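Side-chain contacts in protein SSD1 (Saccharomyces cerevisiae S288C, PDB 7AM1), which binds mRNA and represses translation as a member of the RNase II family that has lost nuclease activity: residues 562-567 / 572-577; 634-639 / 664-669. All blocks are in the same frame, centred on the assembly; numbering follows the deposited sequence.

Interaction 1 of 2, residues 562-567 / 572-577; sequences EKIYTK and ALLRRQ
Ile564 and Tyr565, neighbours on the last turns of helix 544-568, meet Ala572 and Leu574 on and just before the short strand 573-576 in the RNB domain. This is a helix-to-strand connection: the chain leaves the helix, turns within a few residues and comes back as a strand, the axis of 573-576 lying at 126° to that of 562-567. The contact is apolar and made by side chains, which fits a buried junction where the strand's backbone is paired with strand 635-638.

Ile564 reaches the strand with its longer branch. Its CG1 sits between the backbone N and the carbonyl carbon (chi1 64°), and the extended chi2 carries CD1 out from the helix. There CD1 comes 3.6 Å from the carbonyl O of Leu573, an oxygen that accepts a hydrogen bond from Thr658, and 4.2 Å from CD2 of Leu574, the two side chains running past each other in opposite senses. Lower down, Ile564 CG1 lies 4.1 Å from CB of Ala572. Isoleucine suits the place because its CG1-CD1 arm is long enough to reach past Ala572 to the strand.

Tyr565 has CG opposite its backbone N (chi1 -178°), which puts ring atom CD1 beside both Ala572 CB and Leu574 CD1. Ala572, whose CA is the nearest to that of Tyr565, has only a methyl to fit in, and its CB stands 4.0 Å from Tyr565 CA, a close approach to the helix backbone that so small a group suits. The same methyl meets the ring at its edge, near the ring plane, and Tyr647 also packs edge-to-face with the tyrosine. Leu574, whose branched end serves both helix residues, crosses the tyrosine at roughly a right angle, its CD1 lying 4.2 Å from Tyr565 CD1.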
ATOM      1  N   GLU A 562       8.873 -13.819  19.794  1.00 42.78           N
ATOM      2  CA  GLU A 562       8.976 -14.041  21.234  1.00 44.99           C
ATOM      3  C   GLU A 562      10.259 -14.782  21.581  1.00 43.15           C
ATOM      4  O   GLU A 562      10.938 -14.448  22.560  1.00 41.55           O
ATOM      5  CB  GLU A 562       7.753 -14.827  21.713  1.00 49.90           C
ATOM      6  CG  GLU A 562       6.453 -14.039  21.637  1.00 55.56           C
ATOM      7  CD  GLU A 562       5.212 -14.884  21.901  1.00 61.76           C
ATOM      8  OE1 GLU A 562       5.339 -16.120  22.028  1.00 64.11           O
ATOM      9  OE2 GLU A 562       4.102 -14.308  21.951  1.00 63.98           O
ATOM     10  N   LYS A 563      10.613 -15.783  20.774  1.00 42.68           N
ATOM     11  CA  LYS A 563      11.792 -16.591  21.050  1.00 45.22           C
ATOM     12  C   LYS A 563      13.076 -15.781  20.925  1.00 43.56           C
ATOM     13  O   LYS A 563      13.936 -15.830  21.814  1.00 42.75           O
ATOM     14  CB  LYS A 563      11.826 -17.796  20.108  1.00 48.25           C
ATOM     15  CG  LYS A 563      13.038 -18.687  20.305  1.00 53.23           C
ATOM     16  CD  LYS A 563      12.740 -20.124  19.929  1.00 56.97           C
ATOM     17  CE  LYS A 563      11.740 -20.754  20.893  1.00 59.79           C
ATOM     18  N   ILE A 564      13.237 -15.038  19.824  1.00 44.39           N
ATOM     19  CA  ILE A 564      14.498 -14.331  19.610  1.00 44.62           C
ATOM     20  C   ILE A 564      14.635 -13.157  20.572  1.00 43.19           C
ATOM     21  O   ILE A 564      15.749 -12.818  20.985  1.00 44.59           O
ATOM     22  CB  ILE A 564      14.662 -13.878  18.146  1.00 45.95           C
ATOM     23  CG1 ILE A 564      13.587 -12.866  17.753  1.00 47.88           C
ATOM     24  CG2 ILE A 564      14.654 -15.091  17.218  1.00 46.06           C
ATOM     25  CD1 ILE A 564      13.752 -12.314  16.331  1.00 49.98           C
ATOM     26  N   TYR A 565      13.535 -12.497  20.934  1.00 39.80           N
ATOM     27  CA  TYR A 565      13.671 -11.414  21.898  1.00 40.01           C
ATOM     28  C   TYR A 565      14.049 -11.950  23.275  1.00 41.08           C
ATOM     29  O   TYR A 565      14.885 -11.362  23.971  1.00 41.26           O
ATOM     30  CB  TYR A 565      12.385 -10.597  21.998  1.00 39.69           C
ATOM     31  CG  TYR A 565      12.552  -9.455  22.968  1.00 40.46           C
ATOM     32  CD1 TYR A 565      13.499  -8.461  22.733  1.00 41.31           C
ATOM     33  CD2 TYR A 565      11.814  -9.394  24.142  1.00 40.82           C
ATOM     34  CE1 TYR A 565      13.684  -7.426  23.620  1.00 43.10           C
ATOM     35  CE2 TYR A 565      11.997  -8.354  25.046  1.00 43.01           C
ATOM     36  CZ  TYR A 565      12.938  -7.374  24.778  1.00 44.78           C
ATOM     37  OH  TYR A 565      13.136  -6.331  25.659  1.00 47.22           O
ATOM     38  N   THR A 566      13.434 -13.064  23.686  1.00 40.31           N
ATOM     39  CA  THR A 566      13.746 -13.653  24.983  1.00 42.75           C
ATOM     40  C   THR A 566      15.221 -14.018  25.095  1.00 43.12           C
ATOM     41  O   THR A 566      15.852 -13.744  26.122  1.00 44.32           O
ATOM     42  CB  THR A 566      12.871 -14.879  25.233  1.00 44.55           C
ATOM     43  OG1 THR A 566      11.525 -14.454  25.469  1.00 45.00           O
ATOM     44  CG2 THR A 566      13.379 -15.660  26.444  1.00 47.55           C
ATOM     45  N   LYS A 567      15.800 -14.608  24.048  1.00 44.63           N
ATOM     46  CA  LYS A 567      17.177 -15.086  24.133  1.00 49.29           C
ATOM     47  C   LYS A 567      18.197 -14.027  23.722  1.00 51.82           C
ATOM     48  O   LYS A 567      19.222 -13.871  24.400  1.00 53.29           O
ATOM     49  CB  LYS A 567      17.346 -16.341  23.266  1.00 49.87           C
ATOM     50  N   ALA A 572      17.518  -8.298  18.864  1.00 42.90           N
ATOM     51  CA  ALA A 572      16.477  -8.915  18.050  1.00 40.74           C
ATOM     52  C   ALA A 572      15.957  -7.947  16.992  1.00 39.54           C
ATOM     53  O   ALA A 572      15.695  -6.774  17.270  1.00 39.34           O
ATOM     54  CB  ALA A 572      15.316  -9.378  18.935  1.00 40.70           C
ATOM     55  N   LEU A 573      15.807  -8.449  15.766  1.00 39.34           N
ATOM     56  CA  LEU A 573      15.149  -7.705  14.696  1.00 39.62           C
ATOM     57  C   LEU A 573      13.662  -8.027  14.774  1.00 37.91           C
ATOM     58  O   LEU A 573      13.254  -9.171  14.545  1.00 39.16           O
ATOM     59  CB  LEU A 573      15.719  -8.059  13.326  1.00 42.43           C
ATOM     60  CG  LEU A 573      15.180  -7.222  12.153  1.00 45.83           C
ATOM     61  CD1 LEU A 573      15.991  -7.503  10.900  1.00 48.33           C
ATOM     62  CD2 LEU A 573      13.696  -7.449  11.861  1.00 45.81           C
ATOM     63  N   LEU A 574      12.866  -7.035  15.136  1.00 35.95           N
ATOM     64  CA  LEU A 574      11.438  -7.177  15.350  1.00 35.71           C
ATOM     65  C   LEU A 574      10.692  -6.281  14.364  1.00 38.60           C
ATOM     66  O   LEU A 574      11.292  -5.580  13.546  1.00 39.19           O
ATOM     67  CB  LEU A 574      11.099  -6.831  16.801  1.00 37.19           C
ATOM     68  CG  LEU A 574      11.802  -7.706  17.846  1.00 37.81           C
ATOM     69  CD1 LEU A 574      11.520  -7.201  19.255  1.00 38.08           C
ATOM     70  CD2 LEU A 574      11.376  -9.154  17.706  1.00 38.54           C
ATOM     71  N   ARG A 575       9.365  -6.298  14.453  1.00 37.87           N
ATOM     72  CA  ARG A 575       8.525  -5.504  13.565  1.00 37.38           C
ATOM     73  C   ARG A 575       7.346  -4.987  14.367  1.00 37.17           C
ATOM     74  O   ARG A 575       6.648  -5.769  15.018  1.00 37.56           O
ATOM     75  CB  ARG A 575       8.051  -6.331  12.368  1.00 35.03           C
ATOM     76  CG  ARG A 575       7.249  -5.549  11.339  1.00 33.79           C
ATOM     77  CD  ARG A 575       7.176  -6.329  10.042  1.00 31.52           C
ATOM     78  NE  ARG A 575       6.425  -5.638   9.002  1.00 30.68           N
ATOM     79  CZ  ARG A 575       6.923  -4.686   8.217  1.00 30.27           C
ATOM     80  NH1 ARG A 575       8.176  -4.268   8.356  1.00 30.18           N
ATOM     81  NH2 ARG A 575       6.149  -4.137   7.294  1.00 30.16           N
ATOM     82  N   ARG A 576       7.157  -3.676  14.364  1.00 35.34           N
ATOM     83  CA  ARG A 576       6.068  -3.070  15.108  1.00 35.69           C
ATOM     84  C   ARG A 576       5.204  -2.237  14.174  1.00 35.63           C
ATOM     85  O   ARG A 576       5.553  -1.982  13.021  1.00 36.06           O
ATOM     86  CB  ARG A 576       6.588  -2.210  16.262  1.00 36.77           C
ATOM     87  CG  ARG A 576       7.378  -0.975  15.856  1.00 38.73           C
ATOM     88  CD  ARG A 576       7.784  -0.250  17.113  1.00 45.03           C
ATOM     89  NE  ARG A 576       8.402   1.042  16.858  1.00 50.29           N
ATOM     90  CZ  ARG A 576       8.373   2.060  17.711  1.00 55.02           C
ATOM     91  NH1 ARG A 576       7.729   1.944  18.867  1.00 56.95           N
ATOM     92  NH2 ARG A 576       8.978   3.199  17.402  1.00 56.14           N
ATOM     93  N   GLN A 577       4.061  -1.813  14.698  1.00 36.81           N
ATOM     94  CA  GLN A 577       3.112  -1.013  13.934  1.00 39.19           C
ATOM     95  C   GLN A 577       2.360  -0.154  14.933  1.00 42.61           C
ATOM     96  O   GLN A 577       1.672  -0.683  15.812  1.00 40.05           O
ATOM     97  CB  GLN A 577       2.165  -1.901  13.131  1.00 38.59           C
ATOM     98  CG  GLN A 577       1.503  -1.208  11.955  1.00 39.30           C
ATOM     99  CD  GLN A 577       0.189  -0.555  12.317  1.00 41.46           C
ATOM    100  OE1 GLN A 577      -0.511  -1.000  13.228  1.00 43.53           O
ATOM    101  NE2 GLN A 577      -0.171   0.490  11.582  1.00 40.76           N
TER

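Interaction 2 of 2, residues 634-639 / 664-669; sequences ARYFIA and MRRYAD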
ATOM      1  N   ALA A 634       3.814  -0.813   8.987  1.00 34.78           N
ATOM      2  CA  ALA A 634       4.662  -1.371  10.030  1.00 35.54           C
ATOM      3  C   ALA A 634       6.135  -1.079   9.737  1.00 35.78           C
ATOM      4  O   ALA A 634       6.514  -0.705   8.620  1.00 35.08           O
ATOM      5  CB  ALA A 634       4.427  -2.878  10.146  1.00 36.79           C
ATOM      6  N   ARG A 635       6.975  -1.255  10.759  1.00 33.79           N
ATOM      7  CA  ARG A 635       8.400  -0.972  10.632  1.00 38.54           C
ATOM      8  C   ARG A 635       9.230  -2.069  11.281  1.00 36.29           C
ATOM      9  O   ARG A 635       8.965  -2.453  12.423  1.00 37.69           O
ATOM     10  CB  ARG A 635       8.773   0.359  11.300  1.00 48.11           C
ATOM     11  CG  ARG A 635       7.924   1.541  10.888  1.00 60.35           C
ATOM     12  CD  ARG A 635       8.453   2.829  11.503  1.00 73.90           C
ATOM     13  NE  ARG A 635       9.414   3.459  10.600  1.00 85.47           N
ATOM     14  CZ  ARG A 635      10.734   3.290  10.643  1.00 94.46           C
ATOM     15  NH1 ARG A 635      11.293   2.505  11.556  1.00 97.77           N
ATOM     16  NH2 ARG A 635      11.501   3.913   9.759  1.00 97.23           N
ATOM     17  N   TYR A 636      10.246  -2.552  10.572  1.00 36.11           N
ATOM     18  CA  TYR A 636      11.301  -3.298  11.239  1.00 37.01           C
ATOM     19  C   TYR A 636      12.058  -2.377  12.193  1.00 39.00           C
ATOM     20  O   TYR A 636      12.196  -1.174  11.949  1.00 40.19           O
ATOM     21  CB  TYR A 636      12.282  -3.898  10.236  1.00 36.45           C
ATOM     22  CG  TYR A 636      11.670  -4.837   9.223  1.00 34.83           C
ATOM     23  CD1 TYR A 636      11.094  -6.042   9.611  1.00 34.31           C
ATOM     24  CD2 TYR A 636      11.705  -4.533   7.875  1.00 34.46           C
ATOM     25  CE1 TYR A 636      10.547  -6.906   8.678  1.00 34.32           C
ATOM     26  CE2 TYR A 636      11.170  -5.379   6.940  1.00 34.35           C
ATOM     27  CZ  TYR A 636      10.587  -6.563   7.338  1.00 34.55           C
ATOM     28  OH  TYR A 636      10.053  -7.403   6.390  1.00 34.52           O
ATOM     29  N   PHE A 637      12.559  -2.956  13.282  1.00 37.59           N
ATOM     30  CA  PHE A 637      13.330  -2.208  14.266  1.00 39.43           C
ATOM     31  C   PHE A 637      14.161  -3.185  15.087  1.00 41.52           C
ATOM     32  O   PHE A 637      13.883  -4.386  15.122  1.00 41.39           O
ATOM     33  CB  PHE A 637      12.430  -1.379  15.186  1.00 39.86           C
ATOM     34  CG  PHE A 637      11.655  -2.201  16.181  1.00 40.71           C
ATOM     35  CD1 PHE A 637      10.514  -2.890  15.796  1.00 39.08           C
ATOM     36  CD2 PHE A 637      12.077  -2.296  17.498  1.00 42.53           C
ATOM     37  CE1 PHE A 637       9.800  -3.649  16.712  1.00 39.03           C
ATOM     38  CE2 PHE A 637      11.369  -3.050  18.417  1.00 42.86           C
ATOM     39  CZ  PHE A 637      10.231  -3.728  18.025  1.00 40.76           C
ATOM     40  N   ILE A 638      15.188  -2.653  15.744  1.00 43.43           N
ATOM     41  CA  ILE A 638      16.041  -3.433  16.634  1.00 44.68           C
ATOM     42  C   ILE A 638      15.576  -3.203  18.064  1.00 44.63           C
ATOM     43  O   ILE A 638      15.462  -2.055  18.513  1.00 45.09           O
ATOM     44  CB  ILE A 638      17.521  -3.055  16.457  1.00 45.39           C
ATOM     45  CG1 ILE A 638      17.927  -3.193  14.986  1.00 44.45           C
ATOM     46  CG2 ILE A 638      18.412  -3.903  17.365  1.00 47.25           C
ATOM     47  CD1 ILE A 638      17.632  -4.556  14.378  1.00 45.33           C
ATOM     48  N   ALA A 639      15.336  -4.300  18.788  1.00 42.28           N
ATOM     49  CA  ALA A 639      14.624  -4.224  20.059  1.00 42.68           C
ATOM     50  C   ALA A 639      15.270  -3.235  21.016  1.00 44.01           C
ATOM     51  O   ALA A 639      14.570  -2.501  21.723  1.00 45.23           O
ATOM     52  CB  ALA A 639      14.544  -5.613  20.701  1.00 42.52           C
ATOM     53  N   MET A 664      12.266 -16.072   0.959  1.00 41.68           N
ATOM     54  CA  MET A 664      12.518 -16.021  -0.475  1.00 41.52           C
ATOM     55  C   MET A 664      12.180 -14.668  -1.088  1.00 39.42           C
ATOM     56  O   MET A 664      12.566 -14.420  -2.235  1.00 39.62           O
ATOM     57  CB  MET A 664      11.730 -17.115  -1.199  1.00 44.87           C
ATOM     58  CG  MET A 664      12.082 -18.531  -0.768  1.00 49.63           C
ATOM     59  SD  MET A 664      13.796 -18.970  -1.120  1.00 54.08           S
ATOM     60  CE  MET A 664      13.702 -19.387  -2.856  1.00 55.27           C
ATOM     61  N   ARG A 665      11.472 -13.791  -0.366  1.00 37.40           N
ATOM     62  CA  ARG A 665      11.102 -12.487  -0.900  1.00 37.73           C
ATOM     63  C   ARG A 665      11.385 -11.317   0.032  1.00 36.83           C
ATOM     64  O   ARG A 665      11.249 -10.168  -0.405  1.00 38.08           O
ATOM     65  CB  ARG A 665       9.610 -12.459  -1.279  1.00 37.11           C
ATOM     66  CG  ARG A 665       8.648 -12.960  -0.200  1.00 36.64           C
ATOM     67  CD  ARG A 665       7.205 -12.843  -0.676  1.00 35.41           C
ATOM     68  NE  ARG A 665       6.226 -13.159   0.356  1.00 34.87           N
ATOM     69  CZ  ARG A 665       5.758 -12.284   1.244  1.00 35.71           C
ATOM     70  NH1 ARG A 665       6.194 -11.028   1.253  1.00 35.32           N
ATOM     71  NH2 ARG A 665       4.857 -12.675   2.138  1.00 36.02           N
ATOM     72  N   ARG A 666      11.783 -11.561   1.281  1.00 35.91           N
ATOM     73  CA  ARG A 666      12.103 -10.509   2.237  1.00 36.22           C
ATOM     74  C   ARG A 666      13.485 -10.758   2.825  1.00 37.17           C
ATOM     75  O   ARG A 666      13.747 -11.836   3.370  1.00 38.31           O
ATOM     76  CB  ARG A 666      11.069 -10.453   3.365  1.00 36.59           C
ATOM     77  CG  ARG A 666       9.636 -10.311   2.903  1.00 36.20           C
ATOM     78  CD  ARG A 666       8.718 -10.012   4.091  1.00 36.02           C
ATOM     79  NE  ARG A 666       8.752 -11.083   5.091  1.00 36.18           N
ATOM     80  CZ  ARG A 666       7.679 -11.679   5.614  1.00 35.53           C
ATOM     81  NH1 ARG A 666       6.456 -11.316   5.246  1.00 35.90           N
ATOM     82  NH2 ARG A 666       7.831 -12.644   6.514  1.00 36.10           N
ATOM     83  N   TYR A 667      14.367  -9.760   2.731  1.00 36.60           N
ATOM     84  CA  TYR A 667      15.696  -9.932   3.302  1.00 36.98           C
ATOM     85  C   TYR A 667      15.691  -9.828   4.823  1.00 35.99           C
ATOM     86  O   TYR A 667      16.553 -10.420   5.476  1.00 36.93           O
ATOM     87  CB  TYR A 667      16.683  -8.905   2.744  1.00 37.71           C
ATOM     88  CG  TYR A 667      18.092  -9.196   3.195  1.00 41.35           C
ATOM     89  CD1 TYR A 667      18.879 -10.115   2.514  1.00 42.81           C
ATOM     90  CD2 TYR A 667      18.620  -8.594   4.329  1.00 44.16           C
ATOM     91  CE1 TYR A 667      20.161 -10.407   2.934  1.00 45.18           C
ATOM     92  CE2 TYR A 667      19.901  -8.880   4.758  1.00 46.63           C
ATOM     93  CZ  TYR A 667      20.665  -9.786   4.058  1.00 47.17           C
ATOM     94  OH  TYR A 667      21.940 -10.068   4.485  1.00 48.93           O
ATOM     95  N   ALA A 668      14.751  -9.078   5.407  1.00 34.93           N
ATOM     96  CA  ALA A 668      14.684  -9.006   6.863  1.00 35.59           C
ATOM     97  C   ALA A 668      14.604 -10.402   7.469  1.00 37.54           C
ATOM     98  O   ALA A 668      15.218 -10.677   8.508  1.00 38.12           O
ATOM     99  CB  ALA A 668      13.482  -8.167   7.296  1.00 33.97           C
ATOM    100  N   ASP A 669      13.862 -11.302   6.817  1.00 37.24           N
ATOM    101  CA  ASP A 669      13.741 -12.672   7.300  1.00 37.85           C
ATOM    102  C   ASP A 669      15.092 -13.372   7.351  1.00 40.11           C
ATOM    103  O   ASP A 669      15.302 -14.246   8.201  1.00 42.26           O
ATOM    104  CB  ASP A 669      12.768 -13.452   6.412  1.00 36.07           C
ATOM    105  CG  ASP A 669      11.346 -12.917   6.492  1.00 36.63           C
ATOM    106  OD1 ASP A 669      11.175 -11.690   6.343  1.00 36.39           O
ATOM    107  OD2 ASP A 669      10.402 -13.714   6.685  1.00 36.01           O
TER
HETATM  108  O   HOH W   1      12.460  -7.360   4.202  1.00 36.75           O
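Ala668 sets its methyl on one face of the Tyr636 ring, a CH-pi contact that joins strand 635-638 to the N-terminal part of helix 668-681 within the RNB domain. The CB lies 3.5 Å from the ring centroid, 21° off the ring normal, and is displaced toward the rim, so that CZ is its closest ring atom. A methyl suits this position because the ring lies so near the helix backbone. With CG beside the backbone N (chi1 -59°), the tyrosine projects from the strand toward the helix, and Arg575 approaches the ring in a cation-pi contact. The Tyr636 hydroxyl is hydrogen-bonded to His659 ND1, and water 1 links OH to the backbone N of Ala668, where the water is the acceptor.

Arg666 crosses the tyrosine at about a right angle, bringing CD to 3.7 Å from Tyr636 OH. A bend at chi3 (-60°) turns its guanidinium back to Asp669, which it grips side-on, while NH1 forms a salt bridge with Asp530. A leucine in its place would probably leave the buried Asp669 without this cation, held less firmly against turning, and Asp530 with Arg665 as a remaining partner. Both bonds to Asp669 lie close to the guanidinium plane: NE reaches OD1 and NH2 reaches OD2, the latter through its syn lone pair at 2.8 Å.

In the fold
The two contacts lie in series along the RNB domain, interaction 1 closing before interaction 2 opens, with centres about 11 Å apart on the same side of the chain's centre. They share a two-stranded antiparallel sheet: strand 573-576 belongs to interaction 1 and strand 635-638 to interaction 2. Backbone bonds such as Leu574 N to Phe637 O (2.8 Å) tie the strands together. Helix 544-568 is packed against one strand, and helix 668-681 against the other. Leu573 also touches Tyr636 of strand 635-638 and Val671 of helix 668-681. The small sheet thus brings chain segments far apart in sequence into one buried part of the RNB domain.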